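Local coordinates for hypothetical protein (Ruminococcus gnavus, PDB 4ESN), which is of unknown function but binds a zinc ion through cysteines in a small beta-rich domain of the NusG domain II family, at residues Asp44-Arg49 / Ala55-Ala60; Gln65-Gln70 / Ile80-Asn85. All coordinates share one frame; numbering follows the deposited sequence.

Interaction 1 of 2, residues Asp44-Arg49 / Ala55-Ala60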
loop_
_atom_site.group_PDB
_atom_site.type_symbol
_atom_site.label_atom_id
_atom_site.label_comp_id
_atom_site.label_asym_id
_atom_site.label_seq_id
_atom_site.Cartn_x
_atom_site.Cartn_y
_atom_site.Cartn_z
ATOM N N ASP A 44 8.560 15.178 7.544
ATOM C CA ASP A 44 7.954 16.493 7.304
ATOM C C ASP A 44 6.781 16.446 6.290
ATOM O O ASP A 44 6.114 17.479 6.087
ATOM C CB ASP A 44 9.027 17.538 6.837
ATOM C CG ASP A 44 10.072 17.103 5.800
ATOM O OD1 ASP A 44 11.061 16.451 6.192
ATOM O OD2 ASP A 44 9.995 17.572 4.636
ATOM N N GLY A 45 6.552 15.275 5.666
ATOM C CA GLY A 45 5.594 15.137 4.579
ATOM C C GLY A 45 4.278 14.427 4.777
ATOM O O GLY A 45 3.433 14.484 3.878
ATOM N N ASN A 46 4.103 13.701 5.891
ATOM C CA ASN A 46 2.872 12.949 6.076
ATOM C C ASN A 46 2.464 12.900 7.529
ATOM O O ASN A 46 3.323 12.820 8.429
ATOM C CB ASN A 46 3.021 11.497 5.558
ATOM C CG ASN A 46 3.293 11.375 4.081
ATOM O OD1 ASN A 46 4.424 11.498 3.637
ATOM N ND2 ASN A 46 2.254 11.198 3.281
ATOM N N ARG A 47 1.152 12.916 7.760
ATOM C CA ARG A 47 0.648 12.791 9.114
ATOM C C ARG A 47 -0.478 11.788 9.113
ATOM O O ARG A 47 -1.474 11.954 8.394
ATOM C CB ARG A 47 0.242 14.143 9.698
ATOM C CG ARG A 47 -0.248 14.047 11.148
ATOM C CD ARG A 47 -0.363 15.405 11.821
ATOM N NE ARG A 47 -1.370 16.255 11.190
ATOM C CZ ARG A 47 -1.100 17.303 10.422
ATOM N NH1 ARG A 47 0.165 17.655 10.185
ATOM N NH2 ARG A 47 -2.088 18.022 9.903
ATOM N N LEU A 48 -0.296 10.724 9.907
ATOM C CA LEU A 48 -1.264 9.638 10.059
ATOM C C LEU A 48 -2.077 9.836 11.299
ATOM O O LEU A 48 -1.531 10.155 12.346
ATOM C CB LEU A 48 -0.518 8.296 10.135
ATOM C CG LEU A 48 -1.384 7.032 10.194
ATOM C CD1 LEU A 48 -2.009 6.741 8.827
ATOM C CD2 LEU A 48 -0.561 5.851 10.682
ATOM N N ARG A 49 -3.390 9.630 11.201
ATOM C CA ARG A 49 -4.251 9.726 12.374
ATOM C C ARG A 49 -4.844 8.334 12.693
ATOM O O ARG A 49 -5.424 7.672 11.816
ATOM C CB ARG A 49 -5.352 10.772 12.144
ATOM C CG ARG A 49 -6.412 10.925 13.289
ATOM C CD ARG A 49 -5.845 11.224 14.680
ATOM N NE ARG A 49 -6.869 11.076 15.727
ATOM C CZ ARG A 49 -6.663 11.208 17.035
ATOM N NH1 ARG A 49 -5.466 11.538 17.497
ATOM N NH2 ARG A 49 -7.662 11.045 17.888
ATOM N N ALA A 55 -6.860 3.740 10.856
ATOM C CA ALA A 55 -5.751 4.571 10.434
ATOM C C ALA A 55 -6.137 5.317 9.158
ATOM O O ALA A 55 -6.708 4.727 8.239
ATOM C CB ALA A 55 -4.489 3.730 10.214
ATOM N N LYS A 56 -5.846 6.613 9.113
ATOM C CA LYS A 56 -6.163 7.476 7.970
ATOM C C LYS A 56 -5.043 8.489 7.771
ATOM O O LYS A 56 -4.531 9.014 8.757
ATOM C CB LYS A 56 -7.507 8.206 8.247
ATOM C CG LYS A 56 -8.022 9.142 7.151
ATOM C CD LYS A 56 -8.952 8.444 6.171
ATOM C CE LYS A 56 -9.595 9.421 5.215
ATOM N NZ LYS A 56 -10.538 8.748 4.280
HETATM N N MSE A 57 -4.686 8.786 6.532
HETATM C CA MSE A 57 -3.690 9.826 6.246
HETATM C C MSE A 57 -4.428 11.147 6.380
HETATM O O MSE A 57 -5.310 11.433 5.568
HETATM C CB MSE A 57 -3.047 9.674 4.856
HETATM C CG MSE A 57 -1.772 10.528 4.732
HETATM SE SE MSE A 57 -0.307 9.786 5.819
HETATM C CE MSE A 57 0.169 8.253 4.627
ATOM N N GLU A 58 -4.157 11.889 7.457
ATOM C CA GLU A 58 -4.831 13.160 7.728
ATOM C C GLU A 58 -4.288 14.324 6.858
ATOM O O GLU A 58 -5.038 15.243 6.507
ATOM C CB GLU A 58 -4.645 13.495 9.214
ATOM C CG GLU A 58 -5.330 14.778 9.643
ATOM C CD GLU A 58 -5.050 15.138 11.084
ATOM O OE1 GLU A 58 -5.621 14.476 11.976
ATOM O OE2 GLU A 58 -4.191 16.018 11.319
ATOM N N TRP A 59 -2.974 14.336 6.608
ATOM C CA TRP A 59 -2.300 15.415 5.891
ATOM C C TRP A 59 -1.071 14.871 5.212
ATOM O O TRP A 59 -0.464 13.921 5.702
ATOM C CB TRP A 59 -1.909 16.548 6.884
ATOM C CG TRP A 59 -1.100 17.666 6.280
ATOM C CD1 TRP A 59 -1.581 18.757 5.609
ATOM C CD2 TRP A 59 0.328 17.728 6.175
ATOM N NE1 TRP A 59 -0.541 19.522 5.151
ATOM C CE2 TRP A 59 0.643 18.888 5.436
ATOM C CE3 TRP A 59 1.381 16.886 6.600
ATOM C CZ2 TRP A 59 1.972 19.280 5.178
ATOM C CZ3 TRP A 59 2.693 17.267 6.336
ATOM C CH2 TRP A 59 2.977 18.455 5.645
ATOM N N ALA A 60 -0.694 15.493 4.091
ATOM C CA ALA A 60 0.516 15.201 3.336
ATOM C C ALA A 60 0.891 16.409 2.509
ATOM O O ALA A 60 -0.002 17.151 2.074
ATOM C CB ALA A 60 0.322 13.982 2.456
#

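Interaction 2 of 2, residues Gln65-Gln70 / Ile80-Asn85. With ZN (zinc ion), chain C.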
loop_
_atom_site.group_PDB
_atom_site.type_symbol
_atom_site.label_atom_id
_atom_site.label_comp_id
_atom_site.label_asym_id
_atom_site.label_seq_id
_atom_site.Cartn_x
_atom_site.Cartn_y
_atom_site.Cartn_z
ATOM N N GLN A 65 -2.018 14.326 -3.504
ATOM C CA GLN A 65 -2.893 14.216 -2.321
ATOM C C GLN A 65 -3.694 12.901 -2.319
ATOM O O GLN A 65 -4.714 12.810 -1.626
ATOM C CB GLN A 65 -3.859 15.429 -2.244
ATOM C CG GLN A 65 -3.169 16.765 -1.967
ATOM C CD GLN A 65 -2.694 16.842 -0.539
ATOM O OE1 GLN A 65 -3.492 16.898 0.399
ATOM N NE2 GLN A 65 -1.382 16.794 -0.344
ATOM N N LEU A 66 -3.246 11.895 -3.079
ATOM C CA LEU A 66 -3.945 10.617 -3.220
ATOM C C LEU A 66 -4.038 9.852 -1.897
ATOM O O LEU A 66 -5.095 9.287 -1.616
ATOM C CB LEU A 66 -3.303 9.730 -4.315
ATOM C CG LEU A 66 -3.595 10.136 -5.777
ATOM C CD1 LEU A 66 -2.784 9.279 -6.759
ATOM C CD2 LEU A 66 -5.102 10.001 -6.118
ATOM N N CYS A 67 -2.950 9.854 -1.079
ATOM C CA CYS A 67 -2.900 9.154 0.221
ATOM C C CYS A 67 -3.965 9.704 1.170
ATOM O O CYS A 67 -4.623 8.930 1.862
ATOM C CB CYS A 67 -1.509 9.268 0.835
ATOM S SG CYS A 67 -0.915 10.974 1.026
ATOM N N VAL A 68 -4.148 11.045 1.173
ATOM C CA VAL A 68 -5.111 11.757 2.015
ATOM C C VAL A 68 -6.560 11.396 1.593
ATOM O O VAL A 68 -7.449 11.376 2.446
ATOM C CB VAL A 68 -4.840 13.293 1.992
ATOM C CG1 VAL A 68 -6.009 14.089 2.559
ATOM C CG2 VAL A 68 -3.569 13.619 2.765
ATOM N N HIS A 69 -6.779 11.031 0.322
ATOM C CA HIS A 69 -8.111 10.684 -0.153
ATOM C C HIS A 69 -8.427 9.184 -0.009
ATOM O O HIS A 69 -9.570 8.794 -0.231
ATOM C CB HIS A 69 -8.326 11.193 -1.594
ATOM C CG HIS A 69 -8.453 12.687 -1.609
ATOM N ND1 HIS A 69 -7.329 13.511 -1.583
ATOM C CD2 HIS A 69 -9.557 13.459 -1.487
ATOM C CE1 HIS A 69 -7.788 14.750 -1.501
ATOM N NE2 HIS A 69 -9.122 14.775 -1.438
ATOM N N GLN A 70 -7.465 8.361 0.429
ATOM C CA GLN A 70 -7.712 6.927 0.659
ATOM C C GLN A 70 -8.546 6.724 1.886
ATOM O O GLN A 70 -8.356 7.424 2.885
ATOM C CB GLN A 70 -6.407 6.110 0.803
ATOM C CG GLN A 70 -5.481 6.135 -0.416
ATOM C CD GLN A 70 -6.248 6.004 -1.703
ATOM O OE1 GLN A 70 -6.404 6.972 -2.471
ATOM N NE2 GLN A 70 -6.851 4.840 -1.905
ATOM N N ILE A 80 -2.486 2.061 2.968
ATOM C CA ILE A 80 -2.507 3.457 2.542
ATOM C C ILE A 80 -1.068 3.753 2.119
ATOM O O ILE A 80 -0.135 3.469 2.882
ATOM C CB ILE A 80 -3.018 4.454 3.628
ATOM C CG1 ILE A 80 -4.495 4.196 3.976
ATOM C CG2 ILE A 80 -2.787 5.947 3.174
ATOM C CD1 ILE A 80 -4.947 4.917 5.281
ATOM N N ILE A 81 -0.872 4.261 0.914
ATOM C CA ILE A 81 0.484 4.550 0.474
ATOM C C ILE A 81 0.541 5.981 -0.016
ATOM O O ILE A 81 -0.451 6.491 -0.540
ATOM C CB ILE A 81 1.040 3.548 -0.604
ATOM C CG1 ILE A 81 0.375 3.724 -1.966
ATOM C CG2 ILE A 81 0.996 2.056 -0.160
ATOM C CD1 ILE A 81 1.299 3.919 -2.994
ATOM N N CYS A 82 1.691 6.627 0.192
ATOM C CA CYS A 82 2.009 7.916 -0.380
ATOM C C CYS A 82 3.208 7.681 -1.219
ATOM O O CYS A 82 4.321 7.633 -0.701
ATOM C CB CYS A 82 2.232 9.028 0.643
ATOM S SG CYS A 82 2.803 10.583 -0.115
ATOM N N LEU A 83 2.967 7.420 -2.504
ATOM C CA LEU A 83 4.003 7.127 -3.474
ATOM C C LEU A 83 5.050 8.267 -3.569
ATOM O O LEU A 83 6.234 7.954 -3.460
ATOM C CB LEU A 83 3.381 6.824 -4.851
ATOM C CG LEU A 83 4.103 5.807 -5.697
ATOM C CD1 LEU A 83 4.150 4.439 -4.997
ATOM C CD2 LEU A 83 3.426 5.658 -7.045
ATOM N N PRO A 84 4.679 9.572 -3.669
ATOM C CA PRO A 84 5.724 10.611 -3.770
ATOM C C PRO A 84 6.664 10.663 -2.558
ATOM O O PRO A 84 7.850 10.920 -2.755
ATOM C CB PRO A 84 4.917 11.911 -3.915
ATOM C CG PRO A 84 3.607 11.476 -4.535
ATOM C CD PRO A 84 3.331 10.171 -3.832
ATOM N N ASN A 85 6.176 10.373 -1.326
ATOM C CA ASN A 85 7.046 10.412 -0.149
ATOM C C ASN A 85 7.542 9.016 0.299
ATOM O O ASN A 85 8.220 8.915 1.320
ATOM C CB ASN A 85 6.367 11.146 1.021
ATOM C CG ASN A 85 6.087 12.615 0.742
ATOM O OD1 ASN A 85 6.693 13.246 -0.119
ATOM N ND2 ASN A 85 5.119 13.183 1.426
HETATM ZN ZN ZN C . 0.661 11.433 -0.619
HETATM O O HOH W 1 -0.088 10.344 -2.429
#

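Interaction 1 of 2, residues Asp44-Arg49 / Ala55-Ala60
Arg47 lays its guanidinium beside the indole of Trp59, the two planes only 6° apart, with Trp59 CB over one face near the rim, 3.4 Å from Arg47 NH2. A bend at chi3 (64°) in an otherwise extended chain turns the group this way and presents its NE edge to Glu58. There Arg47 NE meets Glu58 OE2 at 2.8 Å, and Arg47 NH2 reaches the same oxygen at 3.2 Å: a side-on salt bridge, both donors on one atom, with OE2 in the guanidinium plane while the carboxylate is tilted 66° from it. Glu58 and Trp59 can both face Arg47 because the antiparallel hairpin of strands 46-51 and 54-60 carries a classic beta bulge here. Arg47 O accepts from Glu58 N at 2.8 Å and, more weakly, from Trp59 N. Beyond the bulge Leu48 pairs with Met57, and Arg49 with Lys56 is the next hydrogen-bonded pair, Arg49 N to Lys56 O being 2.8 Å and almost straight. The opposite face, with Asn46, Leu48, Met57 and Ala60, is buried; the first three meet strand 87-92. Met57, a selenomethionine, curls back, so that Met57 SE lies 3.8 Å from Asn46 CB. Leu48 CD1 touches Ala55 CB at 4.1 Å.

Interaction 2 of 2, residues Gln65-Gln70 / Ile80-Asn85
Cys67 and Cys82 meet across a zinc ion, Cys67 SG at 2.3 Å and Cys82 SG at 2.4 Å from the metal. The two sulfurs arrive by different torsions: in Cys67 the sulfur sits between the backbone N and the carbonyl carbon (chi1 55°), whereas in Cys82 it stands anti to the backbone N (chi1 174°). Packing is close around this pair. Cys67 SG lies 3.7 Å from Cys82 CB, and Cys67 CB rests 3.3 Å from Ile81 O, so the short helical turn 66-69, whose own backbone bonds are mostly weak, is held against the end of strand 79-82. Farther along, Ile80 CG2 lies 3.7 Å from Cys67 O, but Gln70 CB comes no nearer than 4.2 Å to Ile80 CG1, and the contact thins out; Gly77 of the second subunit packs on Gln70. No hydrogen bond crosses between the two segments. His69, exposed, turns back into its own segment, its ND1 giving a straight bond of 2.7 Å to Gln65 O. A water sits 2.2 Å from the zinc and accepts from Cys67 N; Cys62, just ahead of the helix, supplies the remaining sulfur. Three cysteine sulfurs, probably thiolates, and a water complete four-coordination. Unlike the usual structural site with four protein ligands, this one has a water place that is probably exchangeable, and the zinc's role is not established; with no polar bond between the segments, the metal is their main chemical tie.

Interaction 1 joins neighbouring strands of the three-stranded sheet, whereas interaction 2 ties a short helix to a strand that is outermost, within this chain, in the four-stranded one. The first combines antiparallel backbone pairing interrupted by a bulge with a partly exposed charged face and a buried one; the second is buried where it touches and relies on metal coordination. Their centres are about 9 Å apart, and they meet directly: Ala60 O probably accepts a hydrogen bond from Gln65 NE2, and Asn46 OD1 another from Asn85 ND2. Ala60 and Asn46 also pack on the cysteines, so the end of the 44-49/55-60 hairpin forms one wall of the zinc site, and strand 54-60 leads on into helix 66-69.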